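Local coordinates for protein putative phosphomannomutase (Thermus thermophilus, PDB 1TUO) that probably acts as a magnesium-dependent phosphosugar mutase of the phosphohexose mutase family, moving a phosphate group between positions of a sugar, at residues 27-32 against 61-66. Sequence-based numbering, arbitrary orientation.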
# COMPACT_ATOMS: atom_id res chain seq x y z
N PHE A 27 -21.53 -0.08 7.31
CA PHE A 27 -21.36 0.51 5.98
C PHE A 27 -22.59 0.25 5.12
O PHE A 27 -22.68 -0.77 4.44
CB PHE A 27 -20.12 -0.05 5.28
CG PHE A 27 -19.59 0.84 4.19
CD1 PHE A 27 -18.72 1.88 4.50
CD2 PHE A 27 -20.02 0.69 2.88
CE1 PHE A 27 -18.29 2.76 3.50
CE2 PHE A 27 -19.60 1.56 1.88
CZ PHE A 27 -18.73 2.60 2.19
N THR A 28 -23.54 1.19 5.18
CA THR A 28 -24.78 1.08 4.42
C THR A 28 -24.91 2.26 3.47
O THR A 28 -24.13 3.22 3.53
CB THR A 28 -25.99 1.12 5.37
OG1 THR A 28 -26.01 2.39 6.04
CG2 THR A 28 -25.90 0.01 6.41
N PHE A 29 -25.89 2.20 2.57
CA PHE A 29 -26.07 3.31 1.65
C PHE A 29 -26.47 4.55 2.46
O PHE A 29 -26.12 5.68 2.11
CB PHE A 29 -27.13 2.99 0.60
CG PHE A 29 -26.62 2.12 -0.50
CD1 PHE A 29 -26.70 0.73 -0.42
CD2 PHE A 29 -25.99 2.69 -1.61
CE1 PHE A 29 -26.16 -0.08 -1.42
CE2 PHE A 29 -25.44 1.89 -2.61
CZ PHE A 29 -25.52 0.51 -2.52
N ALA A 30 -27.18 4.33 3.56
CA ALA A 30 -27.59 5.43 4.43
C ALA A 30 -26.35 6.12 5.00
O ALA A 30 -26.28 7.35 5.03
CB ALA A 30 -28.47 4.92 5.56
N THR A 31 -25.38 5.33 5.46
CA THR A 31 -24.17 5.92 6.02
C THR A 31 -23.31 6.58 4.94
O THR A 31 -22.63 7.57 5.16
CB THR A 31 -23.38 4.81 6.70
OG1 THR A 31 -24.00 4.49 7.95
CG2 THR A 31 -21.94 5.27 6.95
N LEU A 32 -23.31 5.94 3.75
CA LEU A 32 -22.58 6.49 2.61
C LEU A 32 -23.08 7.89 2.25
O LEU A 32 -22.32 8.80 1.95
CB LEU A 32 -22.76 5.53 1.44
CG LEU A 32 -21.92 5.89 0.21
CD1 LEU A 32 -22.59 6.96 -0.66
CD2 LEU A 32 -20.53 6.42 0.56
N ALA A 61 -19.16 -2.22 -4.31
CA ALA A 61 -18.28 -1.04 -4.30
C ALA A 61 -18.65 -0.12 -5.46
O ALA A 61 -18.63 1.11 -5.34
CB ALA A 61 -16.82 -1.46 -4.41
N ASP A 62 -19.00 -0.73 -6.59
CA ASP A 62 -19.39 0.03 -7.77
C ASP A 62 -20.67 0.82 -7.50
O ASP A 62 -20.76 2.00 -7.82
CB ASP A 62 -19.55 -0.91 -8.99
CG ASP A 62 -20.53 -2.07 -8.75
OD1 ASP A 62 -20.95 -2.34 -7.60
OD2 ASP A 62 -20.87 -2.73 -9.76
N ALA A 63 -21.65 0.16 -6.88
CA ALA A 63 -22.91 0.84 -6.56
C ALA A 63 -22.72 1.97 -5.56
O ALA A 63 -23.33 3.04 -5.68
CB ALA A 63 -23.93 -0.17 -6.03
N PHE A 64 -21.87 1.75 -4.56
CA PHE A 64 -21.60 2.78 -3.56
C PHE A 64 -20.90 3.96 -4.22
O PHE A 64 -21.17 5.12 -3.90
CB PHE A 64 -20.72 2.22 -2.43
CG PHE A 64 -21.46 1.35 -1.44
CD1 PHE A 64 -21.10 0.02 -1.26
CD2 PHE A 64 -22.49 1.87 -0.67
CE1 PHE A 64 -21.76 -0.77 -0.30
CE2 PHE A 64 -23.15 1.09 0.28
CZ PHE A 64 -22.78 -0.24 0.46
N ALA A 65 -19.99 3.67 -5.15
CA ALA A 65 -19.27 4.73 -5.85
C ALA A 65 -20.20 5.57 -6.72
O ALA A 65 -20.05 6.79 -6.81
CB ALA A 65 -18.15 4.12 -6.70
N ARG A 66 -21.15 4.92 -7.39
CA ARG A 66 -22.09 5.64 -8.23
C ARG A 66 -22.97 6.53 -7.35
O ARG A 66 -23.27 7.66 -7.71
CB ARG A 66 -22.96 4.65 -9.02
CG ARG A 66 -22.22 3.89 -10.11
CD ARG A 66 -23.19 3.21 -11.08
NE ARG A 66 -24.03 2.21 -10.42
CZ ARG A 66 -23.67 0.95 -10.21
NH1 ARG A 66 -22.49 0.51 -10.60
NH2 ARG A 66 -24.51 0.12 -9.60
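Phe64 serves as a worked example of one aromatic ring holding two helix starts together: it projects from the first turn of helix 61-75 and is gripped on both faces by rings of 27-32. Over one face comes the edge of Phe27, with CE2 above the ring centre, a T-shaped pair whose planes meet at 77° and whose centroids lie 4.9 Å apart. Against the opposite face lies Phe29 in a face-to-face stack, tilted by 24° with centroids 4.2 Å apart; the closest atoms are Phe29 CE2 and Phe64 CD2, at 3.5 Å. Different backbone positions and first torsions bring the two rings to opposite faces: Phe27 sets CG anti to its backbone N (chi1 -158°), whereas Phe29 sets it anti to the carbonyl carbon. Between them the backbone of Thr28 meets the rim of Phe64, with Thr28 C 3.8 Å from Phe64 CE2. Thr28 also N-caps helix 29-45, OG1 accepting from Thr31 N at 3.1 Å. On the buried side Phe27 and Phe64 both rest on Leu116 of strand 115-122, and Leu32 crosses Phe64 more loosely, Leu32 CG 4.2 Å from Phe64 CD2. Toward solvent the packing thins: the partly exposed Phe29 brings CZ to within 3.9 Å of Ala63 CB. No hydrogen bond joins the segments, so within domain I, an alpha/beta/alpha unit, the two helix starts are held together presumably through dispersion, ring electrostatics and the exclusion of water.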